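Long-range contacts in exported gluconolactonase (Xanthomonas campestris pv. campestris, PDB 3DR2), which probably hydrolyses glucono-lactone to gluconate in glucose secondary metabolism, as a calcium-binding six-bladed beta-propeller of the SMP-30/gluconolactonase family: residues A[90-95]-A[136-141]; A[141-146]-A[171-176]. One frame throughout, in Å; residues are numbered along the deposited sequence.

Interaction 1: A[90-95]-A[136-141]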
# COMPACT_ATOMS: atom_id res chain seq x y z
N GLY A 90 1.63 15.10 -1.81
CA GLY A 90 2.46 16.05 -2.54
C GLY A 90 3.80 16.36 -1.88
O GLY A 90 3.92 16.33 -0.66
N ASN A 91 4.81 16.64 -2.71
CA ASN A 91 6.14 17.03 -2.25
C ASN A 91 6.54 18.25 -3.07
O ASN A 91 6.08 18.43 -4.20
CB ASN A 91 7.20 15.95 -2.51
CG ASN A 91 6.94 14.68 -1.75
OD1 ASN A 91 7.09 14.62 -0.53
ND2 ASN A 91 6.55 13.64 -2.47
N ALA A 92 7.41 19.08 -2.48
CA ALA A 92 7.92 20.27 -3.14
C ALA A 92 9.24 20.60 -2.46
O ALA A 92 9.57 20.03 -1.43
CB ALA A 92 6.94 21.43 -3.00
N VAL A 93 10.00 21.52 -3.06
CA VAL A 93 11.29 21.92 -2.51
C VAL A 93 11.29 23.43 -2.32
O VAL A 93 11.01 24.17 -3.26
CB VAL A 93 12.43 21.53 -3.47
CG1 VAL A 93 13.78 21.87 -2.83
CG2 VAL A 93 12.34 20.05 -3.79
N ASP A 94 11.62 23.89 -1.12
CA ASP A 94 11.62 25.32 -0.87
C ASP A 94 12.91 25.99 -1.33
O ASP A 94 13.81 25.33 -1.87
CB ASP A 94 11.32 25.62 0.61
CG ASP A 94 12.44 25.22 1.55
OD1 ASP A 94 12.17 25.17 2.77
OD2 ASP A 94 13.58 24.97 1.09
N ALA A 95 12.99 27.30 -1.15
CA ALA A 95 14.16 28.06 -1.57
C ALA A 95 15.46 27.59 -0.91
O ALA A 95 16.53 27.70 -1.50
CB ALA A 95 13.94 29.54 -1.31
N LEU A 136 1.21 20.67 -3.20
CA LEU A 136 1.73 21.97 -2.80
C LEU A 136 2.84 22.47 -3.71
O LEU A 136 3.43 21.70 -4.47
CB LEU A 136 2.26 21.92 -1.36
CG LEU A 136 3.64 21.29 -1.09
CD1 LEU A 136 3.91 21.31 0.41
CD2 LEU A 136 3.70 19.87 -1.63
N ILE A 137 3.08 23.78 -3.64
CA ILE A 137 4.13 24.42 -4.43
C ILE A 137 4.72 25.53 -3.56
O ILE A 137 4.13 25.92 -2.56
CB ILE A 137 3.58 25.06 -5.74
CG1 ILE A 137 2.54 26.13 -5.41
CG2 ILE A 137 2.99 23.97 -6.62
CD1 ILE A 137 1.99 26.87 -6.64
N VAL A 138 5.89 26.01 -3.94
CA VAL A 138 6.54 27.08 -3.21
C VAL A 138 6.72 28.26 -4.16
O VAL A 138 7.33 28.11 -5.22
CB VAL A 138 7.92 26.64 -2.69
CG1 VAL A 138 8.55 27.75 -1.87
CG2 VAL A 138 7.78 25.37 -1.86
N ALA A 139 6.18 29.41 -3.78
CA ALA A 139 6.29 30.61 -4.61
C ALA A 139 7.68 31.23 -4.49
O ALA A 139 8.45 30.88 -3.60
CB ALA A 139 5.22 31.63 -4.20
N ARG A 140 7.99 32.14 -5.40
CA ARG A 140 9.29 32.80 -5.38
C ARG A 140 9.58 33.53 -4.07
O ARG A 140 10.74 33.70 -3.71
CB ARG A 140 9.42 33.76 -6.56
CG ARG A 140 9.81 33.10 -7.86
CD ARG A 140 10.28 34.12 -8.88
NE ARG A 140 9.16 34.83 -9.50
CZ ARG A 140 8.49 34.37 -10.56
NH1 ARG A 140 8.84 33.22 -11.11
NH2 ARG A 140 7.49 35.07 -11.06
N ASP A 141 8.54 33.95 -3.36
CA ASP A 141 8.74 34.66 -2.11
C ASP A 141 8.82 33.72 -0.90
O ASP A 141 8.83 34.17 0.25
CB ASP A 141 7.64 35.71 -1.92
CG ASP A 141 6.27 35.11 -1.67
OD1 ASP A 141 6.05 33.93 -1.99
OD2 ASP A 141 5.39 35.84 -1.15
O HOH W 1 5.25 20.79 -6.10

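Interaction 2: A[141-146]-A[171-176]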
# COMPACT_ATOMS: atom_id res chain seq x y z
N ASP A 141 8.54 33.95 -3.36
CA ASP A 141 8.74 34.66 -2.11
C ASP A 141 8.82 33.72 -0.90
O ASP A 141 8.83 34.17 0.25
CB ASP A 141 7.64 35.71 -1.92
CG ASP A 141 6.27 35.11 -1.67
OD1 ASP A 141 6.05 33.93 -1.99
OD2 ASP A 141 5.39 35.84 -1.15
N GLY A 142 8.88 32.42 -1.16
CA GLY A 142 8.99 31.46 -0.08
C GLY A 142 7.70 30.94 0.52
O GLY A 142 7.72 30.03 1.34
N ALA A 143 6.57 31.52 0.12
CA ALA A 143 5.28 31.09 0.63
C ALA A 143 4.93 29.72 0.07
O ALA A 143 5.22 29.43 -1.09
CB ALA A 143 4.20 32.10 0.24
N ILE A 144 4.33 28.87 0.90
CA ILE A 144 3.93 27.54 0.46
C ILE A 144 2.43 27.58 0.17
O ILE A 144 1.64 27.94 1.05
CB ILE A 144 4.19 26.48 1.56
CG1 ILE A 144 5.68 26.35 1.81
CG2 ILE A 144 3.60 25.12 1.14
CD1 ILE A 144 6.02 25.51 3.01
N TRP A 145 2.05 27.23 -1.05
CA TRP A 145 0.64 27.21 -1.46
C TRP A 145 0.22 25.75 -1.57
O TRP A 145 0.96 24.93 -2.09
CB TRP A 145 0.46 27.87 -2.82
CG TRP A 145 0.68 29.35 -2.85
CD1 TRP A 145 1.86 30.01 -2.66
CD2 TRP A 145 -0.30 30.35 -3.13
NE1 TRP A 145 1.67 31.37 -2.81
CE2 TRP A 145 0.36 31.60 -3.09
CE3 TRP A 145 -1.67 30.31 -3.40
CZ2 TRP A 145 -0.32 32.80 -3.32
CZ3 TRP A 145 -2.34 31.51 -3.63
CH2 TRP A 145 -1.66 32.74 -3.59
N PHE A 146 -0.98 25.43 -1.11
CA PHE A 146 -1.43 24.04 -1.20
C PHE A 146 -2.94 23.90 -1.30
O PHE A 146 -3.69 24.83 -0.99
CB PHE A 146 -0.89 23.25 -0.00
CG PHE A 146 -1.47 23.66 1.33
CD1 PHE A 146 -2.60 23.03 1.84
CD2 PHE A 146 -0.84 24.64 2.11
CE1 PHE A 146 -3.10 23.35 3.10
CE2 PHE A 146 -1.33 24.97 3.37
CZ PHE A 146 -2.46 24.33 3.87
N VAL A 171 -7.67 26.52 -1.14
CA VAL A 171 -6.31 26.64 -1.63
C VAL A 171 -5.79 27.63 -0.59
O VAL A 171 -6.40 28.67 -0.38
CB VAL A 171 -6.23 27.31 -3.02
CG1 VAL A 171 -4.78 27.64 -3.35
CG2 VAL A 171 -6.79 26.38 -4.09
N TYR A 172 -4.69 27.29 0.07
CA TYR A 172 -4.13 28.16 1.09
C TYR A 172 -2.73 28.65 0.75
O TYR A 172 -2.03 28.06 -0.07
CB TYR A 172 -4.03 27.43 2.44
CG TYR A 172 -5.33 26.98 3.04
CD1 TYR A 172 -5.87 25.73 2.72
CD2 TYR A 172 -6.01 27.77 3.97
CE1 TYR A 172 -7.04 25.29 3.32
CE2 TYR A 172 -7.17 27.33 4.57
CZ TYR A 172 -7.69 26.09 4.24
OH TYR A 172 -8.85 25.67 4.83
N ARG A 173 -2.35 29.74 1.41
CA ARG A 173 -1.02 30.32 1.25
C ARG A 173 -0.39 30.44 2.63
O ARG A 173 -0.96 31.07 3.52
CB ARG A 173 -1.08 31.71 0.60
CG ARG A 173 0.28 32.40 0.57
CD ARG A 173 0.23 33.73 -0.17
NE ARG A 173 1.53 34.38 -0.23
CZ ARG A 173 2.04 35.13 0.75
NH1 ARG A 173 3.24 35.68 0.61
NH2 ARG A 173 1.35 35.34 1.86
N LEU A 174 0.77 29.82 2.81
CA LEU A 174 1.47 29.87 4.09
C LEU A 174 2.66 30.81 3.92
O LEU A 174 3.62 30.48 3.24
CB LEU A 174 1.96 28.47 4.49
CG LEU A 174 2.24 28.22 5.98
CD1 LEU A 174 2.95 26.88 6.13
CD2 LEU A 174 3.10 29.32 6.56
N PRO A 175 2.59 32.00 4.54
CA PRO A 175 3.66 33.00 4.46
C PRO A 175 4.97 32.50 5.04
O PRO A 175 4.99 31.72 6.00
CB PRO A 175 3.09 34.17 5.27
CG PRO A 175 1.62 34.01 5.14
CD PRO A 175 1.45 32.51 5.31
N PRO A 176 6.10 32.95 4.47
CA PRO A 176 7.44 32.55 4.93
C PRO A 176 7.82 33.30 6.21
O PRO A 176 8.38 32.71 7.13
CB PRO A 176 8.32 32.93 3.75
CG PRO A 176 7.66 34.18 3.25
CD PRO A 176 6.19 33.82 3.28
O HOH W 2 3.22 33.87 -2.39

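Interaction 1: A[90-95]-A[136-141]
Leu136 and Ala92 meet between two strands that run side by side without a hydrogen bond between them. The leucine leaves its backbone with CB beside Phe146 of the next strand in its own sheet. Its CG lies between the backbone N and the carbonyl carbon (chi1 78°), where it comes to 3.8 Å from Ala92 CB. From there the CD2 branch reaches the opposite main chain, 3.5 Å from Gly90 C and close to Asn91 C, so this methyl lies against two consecutive peptides rather than a side chain. CD1 turns to CG2 of Ile144 in the adjacent strand. Val100 and Cys102 add to the leucine's apolar surroundings.

These are the innermost strands of two successive blades of the six-bladed propeller, around its central axis: strands 88-93 and 136-138 each begin a four-stranded sheet, point the same way within 6°, and keep their axes 6.2 Å apart at closest. Apolar side chains and one water bridge the gap. Further along, Val138 takes up the packing through CG2, which sits 3.7 Å from Val93 O and against Ala92 CB.

The one polar link is a water that spends both hydrogens on carbonyls, donating to Leu136 O at 2.6 Å and to Asn91 O at 3.1 Å. On the far side of its strand Asn91 is held by His101, Ser62 and Gly49, and Asp94 turns its carboxylate to Arg98. Gly90 shares a backbone hydrogen bond with Asn134, a residue of the calcium site, and the side chain of Ile137 lies about 4 Å from a bound calcium ion.

Interaction 2: A[141-146]-A[171-176]
Arg173 and Trp145 share one face of an antiparallel ladder between the second and third strands of a propeller blade, and the arginine reaches past its end to Asp141 in the preceding turn. Arg173 CB stands over the centre of the six-membered ring of Trp145, 4.0 Å from the centroid, and CD closes to 3.3 Å from Trp145 CZ2. With CG anti to the backbone N (chi1 173°), the extended chain carries NE past the indole, and the turn at chi4 (-83°) places CZ where the guanidinium meets the carboxylate tip to tip. NH1 donates to Asp141 OD2 at 2.8 Å in a salt bridge, on the syn side and in the guanidinium plane, while Ala143 CB lies over one guanidinium face.

The opposite face carries Phe146 and Tyr172, whose rings are nearly parallel (25°) but slid apart, with Tyr172 CB over the phenylalanine ring. Between these two faces, Ile144 with Leu174 and Phe146 with Tyr172 form hydrogen-bonded pairs, flanking the non-hydrogen-bonded pair of Trp145 and Arg173.

Farther out, Gln182 accepts from Arg173 NH2, and Trp222 and Phe195 meet the Trp145 ring edge-to-face. A water in the plane of the indole accepts from Trp145 NE1 and Arg173 NE and donates to Asp141 OD1. That same oxygen closes an Asx turn, receiving Ala143 N at 3.2 Å from above the carboxylate plane.

The two contacts share the sheet that holds strands 136-138, 144-147 and 169-174, and Asp141 belongs to both ranges, though it plays a part only in interaction 2. Interaction 1 is the deeper: it joins this sheet to the preceding one, parallel and without direct hydrogen bonds, through aliphatic side chains and a shared water. Interaction 2 works within the sheet, on antiparallel backbone bonds, and changes from buried aromatic packing to a salt bridge at its more exposed end. Strand 144-147 couples them: Ile137 N lies 2.9 Å from Trp145 O, a probable hydrogen bond, and just before that strand Ala143 O touches Val138 CG1.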